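Local coordinates for probable amidase (Thermus thermophilus, PDB 2DC0), which is a probable amidase whose two identical chains each fold around a large mixed beta-sheet covered by helices, at residues A[70-75]-A[162-167]; A[76-81]-A[109-114]; A[243-248]-A[382-387]; A[274-279]-A[339-344]; A[136-141]-A[404-409]. All blocks are in the same frame, centred on the assembly; numbering follows the deposited sequence.

Interaction 1 (A[70-75]-A[162-167]); sequences LTVKDL and ASLGTD
Strands 70-73 and 163-166 run parallel at 16°, their axes 4.7 Å apart, with Thr71 paired to Ser163 and Val72 to Leu164. They are neighbours in the mixed sheet of the amidase fold. Three backbone bonds join them: Thr71 N to Ala162 O, Leu164 N to Thr71 O, and Lys73 N to Leu164 O, the last at 2.8 Å. On one face Thr71 OG1 and Ser163 OG share a hydrogen bond of 2.8 Å. Thr71 OG1 sits between its backbone N and carbonyl carbon (chi1 58°), hydrogen-bonded to a water that donates to Ala162 O. Ser163 OG is bonded to Ser151 as well. On the other face Val72 CG1 and Leu164 CD2 touch loosely at 4.4 Å. Past the paired residues Lys73 stretches out fully and crosses Thr166 at about a right angle. Its CD passes 3.8 Å from Gly165 CA. Its NZ bonds to Ser147 and Ser148, as in the Ser-cisSer-Lys triad of amidase-signature proteins, to whose lysine Lys73 probably corresponds. Leu75 and Thr166 meet tip to tip, CD1 to CG2 at 3.7 Å. Lys73 NZ donates to Thr166 OG1 over 2.9 Å.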
# COMPACT_ATOMS: atom_id res chain seq x y z
N LEU A 70 -25.44 3.96 22.08
CA LEU A 70 -24.04 3.72 21.72
C LEU A 70 -23.17 4.81 22.33
O LEU A 70 -23.67 5.89 22.64
CB LEU A 70 -23.84 3.76 20.20
CG LEU A 70 -24.23 2.57 19.31
CD1 LEU A 70 -25.71 2.27 19.45
CD2 LEU A 70 -23.90 2.90 17.86
N THR A 71 -21.89 4.52 22.49
CA THR A 71 -20.94 5.50 23.03
C THR A 71 -19.93 5.82 21.93
O THR A 71 -19.82 5.08 20.94
CB THR A 71 -20.21 4.95 24.28
OG1 THR A 71 -19.52 3.74 23.94
CG2 THR A 71 -21.20 4.66 25.41
N VAL A 72 -19.18 6.91 22.10
CA VAL A 72 -18.20 7.35 21.11
C VAL A 72 -16.88 7.77 21.75
O VAL A 72 -16.87 8.58 22.68
CB VAL A 72 -18.73 8.57 20.31
CG1 VAL A 72 -17.68 9.05 19.31
CG2 VAL A 72 -20.03 8.19 19.59
N LYS A 73 -15.76 7.24 21.24
CA LYS A 73 -14.43 7.57 21.75
C LYS A 73 -14.28 9.09 21.74
O LYS A 73 -14.66 9.74 20.76
CB LYS A 73 -13.36 6.93 20.86
CG LYS A 73 -11.93 7.07 21.37
CD LYS A 73 -10.98 6.35 20.44
CE LYS A 73 -9.58 6.23 21.03
NZ LYS A 73 -8.68 5.50 20.09
N ASP A 74 -13.69 9.67 22.79
CA ASP A 74 -13.58 11.13 22.87
C ASP A 74 -12.64 11.90 21.95
O ASP A 74 -12.07 12.91 22.36
CB ASP A 74 -13.31 11.56 24.32
CG ASP A 74 -13.76 13.00 24.59
OD1 ASP A 74 -14.76 13.42 23.97
OD2 ASP A 74 -13.14 13.69 25.43
N LEU A 75 -12.48 11.44 20.71
CA LEU A 75 -11.68 12.17 19.73
C LEU A 75 -12.58 12.51 18.55
O LEU A 75 -12.19 13.23 17.63
CB LEU A 75 -10.46 11.36 19.27
CG LEU A 75 -10.61 9.95 18.67
CD1 LEU A 75 -11.20 10.02 17.27
CD2 LEU A 75 -9.23 9.31 18.63
N ALA A 162 -22.71 -0.77 21.85
CA ALA A 162 -21.55 -0.78 20.98
C ALA A 162 -20.84 0.55 21.11
O ALA A 162 -21.36 1.47 21.75
CB ALA A 162 -21.97 -1.01 19.53
N SER A 163 -19.67 0.67 20.50
CA SER A 163 -18.94 1.92 20.58
C SER A 163 -18.10 2.16 19.33
O SER A 163 -17.81 1.23 18.57
CB SER A 163 -18.04 1.92 21.82
OG SER A 163 -17.49 3.20 22.03
N LEU A 164 -17.75 3.42 19.12
CA LEU A 164 -16.93 3.81 17.97
C LEU A 164 -15.57 4.28 18.48
O LEU A 164 -15.48 5.14 19.34
CB LEU A 164 -17.60 4.96 17.21
CG LEU A 164 -16.78 5.61 16.09
CD1 LEU A 164 -16.51 4.61 14.99
CD2 LEU A 164 -17.54 6.82 15.54
N GLY A 165 -14.50 3.70 17.93
CA GLY A 165 -13.16 4.08 18.34
C GLY A 165 -12.24 4.16 17.14
O GLY A 165 -12.72 4.15 16.01
N THR A 166 -10.93 4.26 17.38
CA THR A 166 -9.97 4.31 16.28
C THR A 166 -8.84 3.32 16.51
O THR A 166 -8.64 2.84 17.62
CB THR A 166 -9.35 5.72 16.07
OG1 THR A 166 -8.64 6.13 17.25
CG2 THR A 166 -10.43 6.74 15.73
N ASP A 167 -8.12 3.00 15.45
CA ASP A 167 -7.01 2.05 15.53
C ASP A 167 -5.92 2.53 14.58
O ASP A 167 -6.13 2.60 13.36
CB ASP A 167 -7.50 0.66 15.13
CG ASP A 167 -6.45 -0.42 15.33
OD1 ASP A 167 -5.32 -0.26 14.83
OD2 ASP A 167 -6.76 -1.45 15.97
O HOH W 1 -20.66 1.40 24.53

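Interaction 2 (A[76-81]-A[109-114]); sequences FPVKGM and ALLFAK
Lys114, on strand 110-114, packs tightly against Phe76, Val78 and Met81 of the loop 76-81. Bends at chi2 and chi3 (-62° and -68°) fold CD and CE round, and NZ ends at Phe76 O. NZ donates to that oxygen at 2.6 Å, lying in the plane of the carbonyl. On the way Lys114 slides past Val78 in the opposite direction, and Val78 CG2 lies 3.3 Å from Lys114 NZ. Met81 crosses the lysine at a slant, with SD 3.7 Å from Lys114 CG. The Met81 methyl then reaches the strand backbone, CE standing 3.2 Å from Leu111 O. Met81 is partly exposed all the same. The contact is looser between Val78 CG1 and Leu111 CD1, 4.4 Å apart. Lys79 and Gly80 form the exposed corner of a type II turn, closed by Met81 N to Val78 O at 3.0 Å. Lys114 NZ also bonds to Lys73 O and weakly to Val72 O. A buried ammonium group is thus held by backbone carbonyls beside a methyl of Val78. These carbonyls, with the carboxylate of Asp74 beside the chain, would be expected to stabilise its charge, while its bonds tie the loop to two adjacent strands.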
# COMPACT_ATOMS: atom_id res chain seq x y z
N PHE A 76 -13.80 11.97 18.59
CA PHE A 76 -14.82 12.19 17.57
C PHE A 76 -15.80 13.24 18.12
O PHE A 76 -16.43 13.03 19.15
CB PHE A 76 -15.64 10.92 17.30
CG PHE A 76 -14.92 9.86 16.51
CD1 PHE A 76 -14.70 10.02 15.14
CD2 PHE A 76 -14.50 8.68 17.12
CE1 PHE A 76 -14.08 9.01 14.39
CE2 PHE A 76 -13.89 7.66 16.38
CZ PHE A 76 -13.67 7.83 15.02
N PRO A 77 -15.93 14.39 17.44
CA PRO A 77 -16.87 15.39 17.96
C PRO A 77 -18.31 14.87 17.87
O PRO A 77 -18.69 14.22 16.89
CB PRO A 77 -16.63 16.59 17.04
CG PRO A 77 -15.16 16.46 16.75
CD PRO A 77 -15.02 14.99 16.45
N VAL A 78 -19.10 15.14 18.90
CA VAL A 78 -20.49 14.72 18.93
C VAL A 78 -21.30 15.95 19.33
O VAL A 78 -20.92 16.68 20.25
CB VAL A 78 -20.72 13.59 19.97
CG1 VAL A 78 -22.21 13.30 20.12
CG2 VAL A 78 -19.99 12.33 19.54
N LYS A 79 -22.41 16.20 18.63
CA LYS A 79 -23.24 17.35 18.94
C LYS A 79 -23.68 17.37 20.39
O LYS A 79 -24.13 16.35 20.93
CB LYS A 79 -24.49 17.37 18.05
CG LYS A 79 -24.21 17.56 16.56
CD LYS A 79 -25.52 17.72 15.81
CE LYS A 79 -25.27 18.07 14.35
NZ LYS A 79 -26.54 18.34 13.61
N GLY A 80 -23.55 18.53 21.03
CA GLY A 80 -23.96 18.68 22.42
C GLY A 80 -22.97 18.13 23.44
O GLY A 80 -23.26 18.15 24.63
N MET A 81 -21.82 17.67 22.98
CA MET A 81 -20.81 17.11 23.88
C MET A 81 -19.41 17.67 23.62
O MET A 81 -19.02 17.89 22.48
CB MET A 81 -20.76 15.58 23.75
CG MET A 81 -22.03 14.86 24.19
SD MET A 81 -21.91 13.04 24.15
CE MET A 81 -23.48 12.62 23.47
N ALA A 109 -29.24 6.22 15.88
CA ALA A 109 -28.60 5.78 17.10
C ALA A 109 -28.69 6.83 18.21
O ALA A 109 -28.70 8.03 17.95
CB ALA A 109 -27.14 5.44 16.84
N LEU A 110 -28.76 6.35 19.44
CA LEU A 110 -28.80 7.24 20.59
C LEU A 110 -27.39 7.31 21.16
O LEU A 110 -26.97 6.42 21.90
CB LEU A 110 -29.78 6.71 21.64
CG LEU A 110 -29.81 7.46 22.97
CD1 LEU A 110 -30.06 8.94 22.75
CD2 LEU A 110 -30.89 6.86 23.87
N LEU A 111 -26.66 8.35 20.79
CA LEU A 111 -25.29 8.54 21.27
C LEU A 111 -25.41 9.26 22.61
O LEU A 111 -25.69 10.46 22.64
CB LEU A 111 -24.51 9.39 20.27
CG LEU A 111 -24.58 8.90 18.81
CD1 LEU A 111 -23.90 9.89 17.88
CD2 LEU A 111 -23.93 7.53 18.70
N PHE A 112 -25.18 8.55 23.70
CA PHE A 112 -25.34 9.14 25.02
C PHE A 112 -24.09 9.48 25.82
O PHE A 112 -24.18 10.06 26.90
CB PHE A 112 -26.23 8.24 25.88
CG PHE A 112 -25.59 6.92 26.24
CD1 PHE A 112 -25.04 6.72 27.50
CD2 PHE A 112 -25.51 5.90 25.30
CE1 PHE A 112 -24.41 5.52 27.82
CE2 PHE A 112 -24.89 4.70 25.61
CZ PHE A 112 -24.34 4.51 26.87
N ALA A 113 -22.91 9.14 25.31
CA ALA A 113 -21.71 9.45 26.07
C ALA A 113 -20.41 9.33 25.30
O ALA A 113 -20.33 8.62 24.30
CB ALA A 113 -21.64 8.56 27.32
N LYS A 114 -19.40 10.05 25.78
CA LYS A 114 -18.07 10.01 25.18
C LYS A 114 -17.28 9.09 26.09
O LYS A 114 -17.44 9.15 27.31
CB LYS A 114 -17.44 11.41 25.16
CG LYS A 114 -18.29 12.48 24.47
CD LYS A 114 -18.49 12.15 23.00
CE LYS A 114 -17.18 12.26 22.23
NZ LYS A 114 -17.23 11.37 21.05

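Interaction 3 (A[243-248]-A[382-387]); sequences DFLEGR and ITLTLP
Phe244, Leu245 and Arg248 pack on Thr383, Leu384 and Pro387, with no hydrogen bond across the contact. The aromatic contacts come from the far end of the Phe244 ring. CG lies anti to the backbone N (chi1 177°), on the side of segment 382-387. Thr383 O sits in the ring plane at its edge, 3.4 Å from Phe244 CZ. The Pro387 and Phe244 side chains cross at a slant, with Pro387 CG 3.8 Å from Phe244 CZ. Leu384 CD2 also approaches obliquely, 4.3 Å from Phe244 CE2. The aliphatic contact is between two leucines that cross at about a right angle, Leu245 CD2 to Leu384 CD2 at 3.7 Å. The third kind is a methyl on a flat cation. Thr383 CG2 lies 3.6 Å above one face of the Arg248 guanidinium, towards its rim, and is also 3.7 Å from Arg248 CD. The hydroxyl of Thr383 is bonded to Glu379 O. A type II turn from Leu245 to Arg248 brings Arg248 back to Thr383. The contact joins the C-terminal end of helix 242-245 and the turn after it to the segment between helices 377-382 and 386-390, and to Pro387. Helix 251-263 packs on Leu245, helix 281-296 touches Thr383, and Leu278, in a loop, touches Pro387.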
# COMPACT_ATOMS: atom_id res chain seq x y z
N ASP A 243 7.18 -17.42 11.80
CA ASP A 243 8.45 -16.70 11.92
C ASP A 243 8.24 -15.33 12.56
O ASP A 243 9.02 -14.91 13.42
CB ASP A 243 9.19 -16.61 10.56
CG ASP A 243 8.39 -15.91 9.45
OD1 ASP A 243 7.19 -15.62 9.63
OD2 ASP A 243 8.98 -15.67 8.38
N PHE A 244 7.16 -14.65 12.18
CA PHE A 244 6.84 -13.34 12.75
C PHE A 244 6.53 -13.46 14.25
O PHE A 244 6.90 -12.59 15.04
CB PHE A 244 5.63 -12.74 12.04
CG PHE A 244 5.19 -11.42 12.60
CD1 PHE A 244 5.94 -10.27 12.39
CD2 PHE A 244 4.03 -11.33 13.36
CE1 PHE A 244 5.55 -9.05 12.94
CE2 PHE A 244 3.62 -10.11 13.91
CZ PHE A 244 4.38 -8.97 13.70
N LEU A 245 5.85 -14.54 14.62
CA LEU A 245 5.45 -14.75 16.02
C LEU A 245 6.54 -15.33 16.92
O LEU A 245 6.45 -15.26 18.14
CB LEU A 245 4.24 -15.68 16.08
CG LEU A 245 2.94 -15.15 15.47
CD1 LEU A 245 1.89 -16.26 15.45
CD2 LEU A 245 2.44 -13.96 16.28
N GLU A 246 7.57 -15.89 16.30
CA GLU A 246 8.67 -16.48 17.03
C GLU A 246 9.19 -15.59 18.16
O GLU A 246 9.70 -14.49 17.92
CB GLU A 246 9.80 -16.81 16.05
CG GLU A 246 10.95 -17.57 16.66
CD GLU A 246 11.86 -18.14 15.60
OE1 GLU A 246 11.46 -19.13 14.94
OE2 GLU A 246 12.96 -17.59 15.40
N GLY A 247 9.05 -16.06 19.40
CA GLY A 247 9.52 -15.32 20.55
C GLY A 247 8.72 -14.10 20.96
O GLY A 247 9.10 -13.40 21.90
N ARG A 248 7.61 -13.83 20.29
CA ARG A 248 6.82 -12.64 20.63
C ARG A 248 5.54 -12.91 21.41
O ARG A 248 4.76 -12.00 21.66
CB ARG A 248 6.52 -11.84 19.36
CG ARG A 248 7.78 -11.28 18.69
CD ARG A 248 7.47 -10.07 17.83
NE ARG A 248 8.65 -9.53 17.16
CZ ARG A 248 9.56 -8.73 17.71
NH1 ARG A 248 9.45 -8.35 18.97
NH2 ARG A 248 10.59 -8.30 16.98
N ILE A 382 2.31 -3.88 21.07
CA ILE A 382 1.96 -3.20 19.83
C ILE A 382 2.51 -3.90 18.59
O ILE A 382 1.94 -3.80 17.50
CB ILE A 382 2.46 -1.72 19.88
CG1 ILE A 382 1.58 -0.84 19.00
CG2 ILE A 382 3.91 -1.63 19.43
CD1 ILE A 382 0.19 -0.63 19.53
N THR A 383 3.60 -4.65 18.76
CA THR A 383 4.22 -5.35 17.63
C THR A 383 3.30 -6.32 16.89
O THR A 383 3.38 -6.43 15.66
CB THR A 383 5.47 -6.13 18.09
OG1 THR A 383 6.40 -5.23 18.71
CG2 THR A 383 6.15 -6.79 16.89
N LEU A 384 2.39 -7.03 17.60
CA LEU A 384 1.47 -7.99 16.99
C LEU A 384 0.38 -7.35 16.13
O LEU A 384 -0.10 -7.94 15.16
CB LEU A 384 0.81 -8.84 18.07
CG LEU A 384 1.78 -9.70 18.90
CD1 LEU A 384 1.01 -10.43 19.98
CD2 LEU A 384 2.51 -10.67 17.99
N THR A 385 -0.02 -6.13 16.49
CA THR A 385 -1.09 -5.46 15.77
C THR A 385 -0.68 -4.40 14.75
O THR A 385 -1.30 -4.29 13.68
CB THR A 385 -2.06 -4.80 16.76
OG1 THR A 385 -1.31 -4.02 17.71
CG2 THR A 385 -2.85 -5.87 17.51
N LEU A 386 0.36 -3.64 15.04
CA LEU A 386 0.76 -2.55 14.15
C LEU A 386 0.98 -2.82 12.65
O LEU A 386 0.72 -1.95 11.83
CB LEU A 386 1.99 -1.84 14.74
CG LEU A 386 3.36 -2.54 14.81
CD1 LEU A 386 4.01 -2.51 13.44
CD2 LEU A 386 4.25 -1.80 15.83
N PRO A 387 1.44 -4.02 12.27
CA PRO A 387 1.66 -4.27 10.84
C PRO A 387 0.41 -4.11 9.97
O PRO A 387 0.47 -3.55 8.88
CB PRO A 387 2.17 -5.71 10.80
CG PRO A 387 2.80 -5.89 12.16
CD PRO A 387 1.80 -5.22 13.06

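Interaction 4 (A[274-279]-A[339-344]); sequences VSLPLE and LELVKA
The flat carboxylate of Glu340 meets the backbone of Leu278 and the ring of Pro277. Leu278 N donates to Glu340 OE1 at 2.8 Å with an N-H...O angle of 161°. OE1 receives it through its syn lone pair, on the side of the other oxygen. The Pro277 ring crosses Glu340 at a slant and places CD 3.3 Å from the same OE1. The second oxygen, OE2, accepts a hydrogen bond from a water, which accepts one from Glu279 N. Both carboxylate oxygens therefore reach successive backbone amides, one directly and one through water. The Glu340 side chain is extended beyond CG, which carries the carboxylate out to the loop. Another water donates to both Ser275 O and Glu340 O, at 2.7 Å each. Glu340 O also accepts the helical bond from Ala344 N.

The apolar half centres on Leu276 CD1. It lies 3.6 Å from Leu341 CA, 3.7 Å from Leu341 CD1 and 3.8 Å from Ala344 CB. Leu276 and Leu341 lie side by side and point the same way. Val274 packs on Ala344, its CG1 3.6 Å from Ala344 O. Lys343 on this helix makes a salt bridge to Glu226 of the second subunit. Val274 and Leu341 both also pack on Leu351 of strand 350-354. This is layered alpha/beta packing, in which the long helix 324-345 lies against the sheet and the loop leaving its edge strand 270-273.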
# COMPACT_ATOMS: atom_id res chain seq x y z
N VAL A 274 2.93 -19.60 7.05
CA VAL A 274 3.28 -18.62 6.03
C VAL A 274 4.44 -17.80 6.60
O VAL A 274 4.65 -17.78 7.81
CB VAL A 274 2.12 -17.63 5.70
CG1 VAL A 274 0.93 -18.39 5.13
CG2 VAL A 274 1.72 -16.85 6.94
N SER A 275 5.18 -17.14 5.72
CA SER A 275 6.31 -16.32 6.15
C SER A 275 5.96 -14.83 6.10
O SER A 275 5.45 -14.34 5.09
CB SER A 275 7.54 -16.58 5.27
OG SER A 275 8.60 -15.70 5.60
N LEU A 276 6.21 -14.13 7.19
CA LEU A 276 5.94 -12.70 7.32
C LEU A 276 7.01 -12.03 8.18
O LEU A 276 6.72 -11.61 9.30
CB LEU A 276 4.45 -12.46 7.58
CG LEU A 276 4.03 -11.01 7.79
CD1 LEU A 276 3.22 -10.53 6.60
CD2 LEU A 276 3.22 -10.89 9.07
N PRO A 277 8.26 -11.99 7.70
CA PRO A 277 9.39 -11.41 8.42
C PRO A 277 9.12 -10.02 9.00
O PRO A 277 9.21 -9.82 10.21
CB PRO A 277 10.50 -11.37 7.37
CG PRO A 277 10.15 -12.53 6.48
CD PRO A 277 8.66 -12.39 6.34
N LEU A 278 8.81 -9.08 8.13
CA LEU A 278 8.53 -7.71 8.54
C LEU A 278 9.62 -7.18 9.47
O LEU A 278 9.33 -6.55 10.48
CB LEU A 278 7.17 -7.65 9.25
CG LEU A 278 5.96 -8.08 8.41
CD1 LEU A 278 4.68 -7.97 9.24
CD2 LEU A 278 5.86 -7.19 7.18
N GLU A 279 10.87 -7.45 9.13
CA GLU A 279 11.97 -6.99 9.97
C GLU A 279 12.00 -5.47 10.03
O GLU A 279 11.87 -4.79 9.01
CB GLU A 279 13.30 -7.52 9.44
CG GLU A 279 13.32 -9.04 9.31
CD GLU A 279 14.72 -9.59 9.10
OE1 GLU A 279 15.41 -9.12 8.16
OE2 GLU A 279 15.12 -10.49 9.87
N LEU A 339 4.71 -5.70 -0.12
CA LEU A 339 4.75 -6.94 -0.90
C LEU A 339 4.82 -8.18 -0.00
O LEU A 339 4.26 -9.23 -0.34
CB LEU A 339 5.94 -6.93 -1.88
CG LEU A 339 6.08 -8.12 -2.83
CD1 LEU A 339 4.81 -8.30 -3.66
CD2 LEU A 339 7.28 -7.90 -3.75
N GLU A 340 5.50 -8.07 1.13
CA GLU A 340 5.63 -9.18 2.08
C GLU A 340 4.28 -9.64 2.62
O GLU A 340 4.03 -10.84 2.75
CB GLU A 340 6.50 -8.78 3.28
CG GLU A 340 7.99 -8.92 3.06
CD GLU A 340 8.77 -8.69 4.33
OE1 GLU A 340 8.36 -9.23 5.39
OE2 GLU A 340 9.78 -7.97 4.28
N LEU A 341 3.43 -8.69 2.96
CA LEU A 341 2.11 -9.02 3.48
C LEU A 341 1.25 -9.64 2.37
O LEU A 341 0.53 -10.61 2.60
CB LEU A 341 1.42 -7.77 4.04
CG LEU A 341 -0.01 -7.99 4.56
CD1 LEU A 341 -0.02 -9.16 5.55
CD2 LEU A 341 -0.51 -6.71 5.23
N VAL A 342 1.34 -9.07 1.17
CA VAL A 342 0.59 -9.58 0.03
C VAL A 342 0.94 -11.04 -0.24
O VAL A 342 0.07 -11.87 -0.51
CB VAL A 342 0.88 -8.73 -1.24
CG1 VAL A 342 0.27 -9.38 -2.48
CG2 VAL A 342 0.31 -7.32 -1.05
N LYS A 343 2.23 -11.34 -0.17
CA LYS A 343 2.72 -12.70 -0.40
C LYS A 343 2.25 -13.67 0.69
O LYS A 343 1.92 -14.82 0.40
CB LYS A 343 4.25 -12.70 -0.50
CG LYS A 343 4.76 -11.97 -1.74
CD LYS A 343 6.25 -11.69 -1.70
CE LYS A 343 7.09 -12.94 -1.92
NZ LYS A 343 8.53 -12.57 -2.05
N ALA A 344 2.22 -13.20 1.93
CA ALA A 344 1.80 -14.07 3.02
C ALA A 344 0.31 -14.42 2.90
O ALA A 344 -0.10 -15.51 3.28
CB ALA A 344 2.06 -13.39 4.37
O HOH W 2 5.83 -12.82 2.87
O HOH W 3 11.32 -8.36 6.44

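Interaction 5 (A[136-141]-A[404-409]); sequences NAVDPS and EGMPVG
An Asx turn at Asn136 packs on the selenomethionine Met406, which begins strand 406-409. Asn136 OD1 accepts from Val138 N at 2.7 Å, in the plane of its carbonyl, and weakly from Asp139 N. This holds the amide group in place. Asn136 and Met406 meet tip to tip. The Met406 methyl CE is nearly equidistant from Asn136 CG, OD1 and ND2, 3.4 Å from each. A bend at chi2 (-66°) places SE against the turn, and one at chi3 (-74°) places CE at Asn136. SE lies 3.7 Å from Asp139 CB and 3.8 Å from Val138 CG1. The other methyl of Val138, CG2, packs at 3.9 Å on Pro407 CG, the two side chains running past each other in opposite directions. A second Asx turn follows directly. Asp139 OD1 accepts both Ser141 N, at 2.9 Å, and Ser141 OG, at 2.6 Å. Both donors come from the same face of the carboxylate plane. Asn136 ND2 donates to Phe178 O and Gln143 O, and Glu404 makes a salt bridge to Arg142. The contact sets the loop before helix 149-157 against the start of strand 406-413, just after its turn from strand 395-403. Ala137 packs on that helix, and Pro407 on Lys402 of strand 395-403.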
# COMPACT_ATOMS: atom_id res chain seq x y z
N ASN A 136 -9.75 -2.25 33.45
CA ASN A 136 -10.24 -3.42 32.74
C ASN A 136 -11.61 -3.86 33.24
O ASN A 136 -11.86 -3.89 34.44
CB ASN A 136 -9.23 -4.57 32.89
CG ASN A 136 -9.55 -5.73 31.99
OD1 ASN A 136 -10.53 -6.46 32.22
ND2 ASN A 136 -8.74 -5.93 30.96
N ALA A 137 -12.48 -4.21 32.30
CA ALA A 137 -13.84 -4.63 32.62
C ALA A 137 -13.90 -5.87 33.52
O ALA A 137 -14.77 -5.98 34.37
CB ALA A 137 -14.61 -4.89 31.32
N VAL A 138 -12.97 -6.81 33.32
CA VAL A 138 -12.96 -8.04 34.10
C VAL A 138 -12.25 -7.92 35.45
O VAL A 138 -12.69 -8.51 36.44
CB VAL A 138 -12.32 -9.19 33.29
CG1 VAL A 138 -12.26 -10.46 34.13
CG2 VAL A 138 -13.12 -9.44 32.02
N ASP A 139 -11.16 -7.17 35.48
CA ASP A 139 -10.39 -6.99 36.70
C ASP A 139 -9.89 -5.55 36.74
O ASP A 139 -9.01 -5.17 35.97
CB ASP A 139 -9.20 -7.97 36.69
CG ASP A 139 -8.35 -7.91 37.93
OD1 ASP A 139 -8.48 -6.92 38.69
OD2 ASP A 139 -7.54 -8.84 38.15
N PRO A 140 -10.46 -4.72 37.64
CA PRO A 140 -10.09 -3.31 37.77
C PRO A 140 -8.64 -3.05 38.16
O PRO A 140 -8.19 -1.90 38.14
CB PRO A 140 -11.09 -2.80 38.81
CG PRO A 140 -11.30 -4.00 39.69
CD PRO A 140 -11.44 -5.11 38.68
N SER A 141 -7.90 -4.10 38.51
CA SER A 141 -6.49 -3.94 38.88
C SER A 141 -5.62 -4.09 37.64
O SER A 141 -4.42 -3.83 37.68
CB SER A 141 -6.07 -4.99 39.93
OG SER A 141 -6.10 -6.30 39.39
N GLU A 404 -5.15 -16.52 33.13
CA GLU A 404 -5.23 -15.85 34.42
C GLU A 404 -6.66 -15.36 34.70
O GLU A 404 -6.86 -14.32 35.32
CB GLU A 404 -4.24 -14.68 34.48
CG GLU A 404 -2.78 -15.13 34.65
CD GLU A 404 -1.78 -13.99 34.49
OE1 GLU A 404 -2.13 -12.83 34.77
OE2 GLU A 404 -0.63 -14.27 34.09
N GLY A 405 -7.58 -16.10 33.98
CA GLY A 405 -8.99 -15.74 34.06
C GLY A 405 -9.30 -14.47 33.27
O GLY A 405 -10.39 -13.91 33.38
N MSE A 406 -8.12 -14.02 32.40
CA MSE A 406 -8.37 -12.78 31.63
C MSE A 406 -8.57 -13.11 30.16
O MSE A 406 -8.06 -14.10 29.65
CB MSE A 406 -7.18 -11.84 31.80
CG MSE A 406 -6.99 -11.37 33.23
SE MSE A 406 -8.47 -10.27 33.82
CE MSE A 406 -8.03 -8.68 32.80
N PRO A 407 -9.35 -12.26 29.46
CA PRO A 407 -9.63 -12.45 28.03
C PRO A 407 -8.36 -12.32 27.19
O PRO A 407 -7.48 -11.52 27.51
CB PRO A 407 -10.62 -11.32 27.72
CG PRO A 407 -11.28 -11.07 29.03
CD PRO A 407 -10.14 -11.15 30.00
N VAL A 408 -8.29 -13.12 26.13
CA VAL A 408 -7.17 -13.08 25.20
C VAL A 408 -7.81 -13.09 23.81
O VAL A 408 -8.59 -13.98 23.50
CB VAL A 408 -6.27 -14.32 25.30
CG1 VAL A 408 -5.13 -14.20 24.29
CG2 VAL A 408 -5.72 -14.46 26.70
N GLY A 409 -7.49 -12.10 22.99
CA GLY A 409 -8.09 -12.03 21.67
C GLY A 409 -7.30 -12.63 20.52
O GLY A 409 -6.09 -12.85 20.61

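Overall arrangement
Interactions 1 and 2 form one cluster, with centres 10 Å apart. They meet where strand 69-73 of interaction 1 neighbours strand 110-115 of interaction 2, and 76-81 and 109-114 both fall between 70-75 and 162-167 in sequence. Interactions 3 and 4 form a second cluster, 12 Å between centres, where Asp243 bonds to Ser275 and Leu276. Interactions 2 and 4 lie on opposite sides of the chain's centre, about 40 Å between centres. Interaction 5 lies about 20 Å from interaction 1 and 21 Å from interaction 3, centre to centre. Its segments bracket interactions 3 and 4 and alternate with those of interaction 1. It ties an early loop to a late strand of the main sheet.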